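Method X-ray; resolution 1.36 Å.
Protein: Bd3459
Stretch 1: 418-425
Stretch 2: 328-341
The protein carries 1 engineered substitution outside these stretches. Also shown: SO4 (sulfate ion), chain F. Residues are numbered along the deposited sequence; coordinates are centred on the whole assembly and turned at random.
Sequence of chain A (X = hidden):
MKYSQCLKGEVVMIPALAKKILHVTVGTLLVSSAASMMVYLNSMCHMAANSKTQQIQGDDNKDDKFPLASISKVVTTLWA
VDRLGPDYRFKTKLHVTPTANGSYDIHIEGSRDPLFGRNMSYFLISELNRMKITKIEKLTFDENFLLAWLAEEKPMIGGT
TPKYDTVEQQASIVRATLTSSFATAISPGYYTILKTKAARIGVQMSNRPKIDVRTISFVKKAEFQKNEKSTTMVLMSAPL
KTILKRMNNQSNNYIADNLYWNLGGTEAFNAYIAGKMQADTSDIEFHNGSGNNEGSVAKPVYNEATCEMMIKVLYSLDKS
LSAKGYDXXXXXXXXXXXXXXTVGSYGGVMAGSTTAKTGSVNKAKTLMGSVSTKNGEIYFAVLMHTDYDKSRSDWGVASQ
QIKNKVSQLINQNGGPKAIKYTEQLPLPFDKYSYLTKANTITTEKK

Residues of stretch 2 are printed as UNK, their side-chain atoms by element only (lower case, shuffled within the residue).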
# COMPACT_ATOMS: atom_id res chain seq x y z
N ALA A 418 8.06 20.17 -6.83
CA ALA A 418 8.54 19.16 -5.91
C ALA A 418 8.22 19.58 -4.49
O ALA A 418 8.49 20.73 -4.10
CB ALA A 418 10.03 18.92 -6.08
N ILE A 419 7.64 18.66 -3.71
CA ILE A 419 7.46 18.92 -2.28
C ILE A 419 8.76 18.73 -1.53
O ILE A 419 9.71 18.12 -2.04
CB ILE A 419 6.32 18.07 -1.66
CG1 ILE A 419 6.64 16.58 -1.67
CG2 ILE A 419 5.03 18.35 -2.39
CD1 ILE A 419 5.65 15.75 -0.86
N LYS A 420 8.81 19.29 -0.33
CA LYS A 420 9.95 19.11 0.55
C LYS A 420 9.72 17.79 1.27
O LYS A 420 8.84 17.68 2.11
CB LYS A 420 10.07 20.28 1.55
CG LYS A 420 11.20 20.12 2.57
CD LYS A 420 11.04 21.10 3.73
CE LYS A 420 11.92 20.69 4.90
NZ LYS A 420 11.81 21.65 6.04
N TYR A 421 10.49 16.78 0.90
CA TYR A 421 10.26 15.43 1.40
C TYR A 421 11.52 14.59 1.22
O TYR A 421 12.08 14.56 0.12
CB TYR A 421 9.09 14.73 0.67
CG TYR A 421 8.86 13.34 1.23
CD1 TYR A 421 8.41 13.17 2.52
CD2 TYR A 421 9.16 12.19 0.49
CE1 TYR A 421 8.24 11.91 3.07
CE2 TYR A 421 9.00 10.91 1.04
CZ TYR A 421 8.55 10.78 2.33
OH TYR A 421 8.37 9.58 2.93
N THR A 422 11.90 13.87 2.27
CA THR A 422 12.95 12.87 2.22
C THR A 422 12.29 11.55 2.61
O THR A 422 11.58 11.48 3.61
CB THR A 422 14.10 13.24 3.16
OG1 THR A 422 14.64 14.51 2.77
CG2 THR A 422 15.20 12.19 3.08
N GLU A 423 12.52 10.51 1.80
CA GLU A 423 11.93 9.19 2.04
C GLU A 423 12.14 8.73 3.47
O GLU A 423 13.28 8.64 3.96
CB GLU A 423 12.51 8.15 1.10
CG GLU A 423 11.86 6.78 1.17
CD GLU A 423 12.41 5.83 0.14
OE1 GLU A 423 13.56 6.03 -0.27
OE2 GLU A 423 11.72 4.90 -0.24
N GLN A 424 11.03 8.37 4.11
CA GLN A 424 11.03 7.92 5.50
C GLN A 424 11.17 6.39 5.56
O GLN A 424 10.92 5.69 4.57
CB GLN A 424 9.75 8.41 6.17
CG GLN A 424 9.67 9.95 6.19
CD GLN A 424 8.39 10.48 6.78
OE1 GLN A 424 7.49 9.72 7.08
NE2 GLN A 424 8.29 11.80 6.93
N LEU A 425 11.64 5.88 6.70
CA LEU A 425 11.76 4.47 6.93
C LEU A 425 10.94 4.12 8.17
O LEU A 425 11.46 4.02 9.27
CB LEU A 425 13.23 4.10 7.13
CG LEU A 425 13.57 2.62 7.20
CD1 LEU A 425 13.17 1.90 5.91
CD2 LEU A 425 15.08 2.46 7.47
N UNK A 328 0.81 16.23 4.76
CA UNK A 328 0.22 14.95 4.35
C UNK A 328 1.30 13.88 4.12
O UNK A 328 1.08 12.71 4.41
c UNK A 328 -2.02 15.84 3.33
c UNK A 328 -2.91 15.06 4.29
c UNK A 328 -2.72 16.07 2.03
c UNK A 328 -0.68 15.12 3.13
N UNK A 329 2.49 14.30 3.66
CA UNK A 329 3.61 13.36 3.43
C UNK A 329 4.16 12.71 4.71
O UNK A 329 4.95 11.79 4.62
o UNK A 329 5.25 15.11 3.52
c UNK A 329 4.74 14.06 2.71
N UNK A 330 3.77 13.21 5.89
CA UNK A 330 4.10 12.54 7.13
C UNK A 330 3.25 11.33 7.45
O UNK A 330 3.59 10.55 8.31
c UNK A 330 5.23 14.57 8.08
o UNK A 330 6.40 14.18 7.91
c UNK A 330 4.15 13.54 8.28
o UNK A 330 4.93 15.77 8.07
N UNK A 331 2.13 11.18 6.75
CA UNK A 331 1.25 10.05 6.97
C UNK A 331 0.78 9.32 5.70
O UNK A 331 0.16 8.27 5.82
c UNK A 331 -0.91 11.38 7.08
c UNK A 331 0.01 10.42 7.82
c UNK A 331 0.43 10.97 9.18
N UNK A 332 1.08 9.85 4.54
CA UNK A 332 0.65 9.29 3.24
C UNK A 332 1.83 9.27 2.29
O UNK A 332 2.82 9.99 2.48
c UNK A 332 -3.17 10.65 1.01
s UNK A 332 -3.02 11.15 2.72
c UNK A 332 -1.80 9.94 3.24
c UNK A 332 -0.46 10.12 2.58
N UNK A 333 1.76 8.36 1.32
CA UNK A 333 2.89 8.06 0.44
C UNK A 333 3.09 9.15 -0.60
O UNK A 333 2.13 9.74 -1.10
c UNK A 333 2.65 6.74 -0.25
N UNK A 334 4.34 9.36 -0.97
CA UNK A 334 4.76 10.35 -1.96
C UNK A 334 5.19 9.63 -3.24
O UNK A 334 6.08 8.75 -3.23
c UNK A 334 5.44 11.95 -0.16
c UNK A 334 5.89 11.25 -1.43
c UNK A 334 6.28 12.27 -2.48
N UNK A 335 4.51 9.99 -4.32
CA UNK A 335 4.76 9.36 -5.62
C UNK A 335 6.24 9.41 -5.99
O UNK A 335 6.87 10.49 -5.92
c UNK A 335 3.97 10.06 -6.70
N UNK A 336 6.78 8.25 -6.36
CA UNK A 336 8.17 8.06 -6.79
C UNK A 336 9.23 8.21 -5.73
O UNK A 336 10.35 7.83 -5.95
c UNK A 336 8.50 8.89 -8.02
N UNK A 337 8.91 8.82 -4.60
CA UNK A 337 9.88 9.02 -3.52
C UNK A 337 9.80 7.91 -2.49
O UNK A 337 10.81 7.48 -1.97
c UNK A 337 11.71 12.78 -2.84
c UNK A 337 9.74 11.54 -3.80
c UNK A 337 11.19 11.93 -4.02
n UNK A 337 12.95 13.53 -3.17
c UNK A 337 9.62 10.37 -2.85
N UNK A 338 8.57 7.49 -2.13
CA UNK A 338 8.38 6.36 -1.23
C UNK A 338 8.39 5.09 -2.07
O UNK A 338 7.38 4.63 -2.59
c UNK A 338 7.25 7.63 0.62
o UNK A 338 8.34 7.67 1.28
o UNK A 338 6.33 8.44 0.78
c UNK A 338 7.11 6.52 -0.39
N UNK A 339 9.59 4.56 -2.27
CA UNK A 339 9.78 3.44 -3.15
C UNK A 339 9.05 2.19 -2.63
O UNK A 339 8.59 1.35 -3.44
c UNK A 339 11.28 3.18 -3.35
c UNK A 339 11.39 4.80 -5.26
c UNK A 339 12.03 4.35 -3.96
c UNK A 339 12.33 5.59 -6.15
n UNK A 339 11.63 5.91 -7.43
N UNK A 340 8.96 2.08 -1.30
CA UNK A 340 8.31 0.97 -0.59
C UNK A 340 6.87 1.34 -0.30
O UNK A 340 6.35 1.24 0.87
c UNK A 340 9.06 0.60 0.69
N UNK A 341 6.23 1.80 -1.38
CA UNK A 341 4.81 2.13 -1.33
C UNK A 341 4.12 1.79 -2.63
O UNK A 341 4.72 1.60 -3.67
c UNK A 341 4.58 3.62 -1.02
o UNK A 341 4.72 4.40 -2.18
S SO4 F . 10.83 21.96 -8.90
O1 SO4 F . 12.14 21.30 -9.05
O2 SO4 F . 10.60 22.92 -10.02
O3 SO4 F . 9.79 20.92 -8.91
O4 SO4 F . 10.79 22.70 -7.61
O HOH W 1 5.96 17.49 2.46
O HOH W 2 6.06 10.24 9.25
O HOH W 3 8.45 5.79 3.28
O HOH W 4 9.34 4.00 0.86

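Position 328 carries four carbons forked at the second, beyond reach of stretch 1: Leu328. Its backbone O accepts from N of positions 331 and 332, at 3.0 and 2.9 Å.

Position 329 has one carbon, then one oxygen. The carbon, CB, lies 3.8 Å from Tyr421 CD1 and 4.1 Å from Ile419 CD1, and the short hydroxyl chain is Ser329. Its OG donates to water 1 (2.7 Å), which in turn donates to Lys420 O (2.9 Å).

At 330 the second of two carbons bears two oxygens, one of them 3.2 Å from Gln424 NE2: a carboxylate on one methylene, Asp330. Gln424 NE2 donates to Asp330 OD1 at 145°. Although CA-to-CB points away, the end of the side chain comes nearer. Water 2 adds a second link, donating to Asp330 O and Gln424 OE1, both at 2.7 Å.

Position 331 shows one carbon carrying two more, directed away: Val331. Position 332, an unbranched chain of two carbons, sulfur and carbon, is Met332. Position 333 has a single carbon, Ala333, also pointing away.

Position 334 again shows one carbon carrying two, but directed toward stretch 1; one of the two outer carbons lies 3.8 Å from the centroid of the Tyr421 ring, so this is Val334. That carbon, CG2, stands 11° off the ring normal, a CH-pi contact over one face; the same methyl is 3.9 Å from Ile419 CD1.

Positions 335 and 336 have one carbon each, out of reach: Ala335 and Ala336.

Position 337 has four carbons in a row ending in nitrogen. CB lies at the Tyr421 ring edge, 3.8 Å from Tyr421 CD2, and the carbon next to the nitrogen lies 3.5 Å from Tyr421 O: Lys337.

Position 338 repeats the two-carbon carboxylate, and one of the two oxygens lies 2.5 Å from Tyr421 OH: Asp338. That oxygen, OD1, accepts from the tyrosine hydroxyl, while OD2 accepts from Val334 N at 2.8 Å. Water 3 donates to Asp338 OD1 (2.7 Å) and Gln424 O (2.8 Å).

Position 339, another four-carbon chain ending in nitrogen, is Lys339. Its backbone N donates to Glu423 OE2 (3.0 Å, 150°), whereas NZ turns back to Ala336 O at 2.7 Å.

Position 340, one carbon, is Ala340; water 4 accepts from its N (2.9 Å) and donates to Glu423 OE2 (2.8 Å). Position 341, one carbon then oxygen, is Ser341, whose OG donates to Asp338 O (2.7 Å).

The contact, burying 494 Å² in all, centres on Tyr421: Val334 covers one ring face and Asp338 receives its hydroxyl, which also accepts from Gln424 N at 3.2 Å. Gln424 and Glu423 add direct hydrogen bonds, and four waters bridge the stretches.

Stretch 2 328-341: LSDVMAVAAKDKAS
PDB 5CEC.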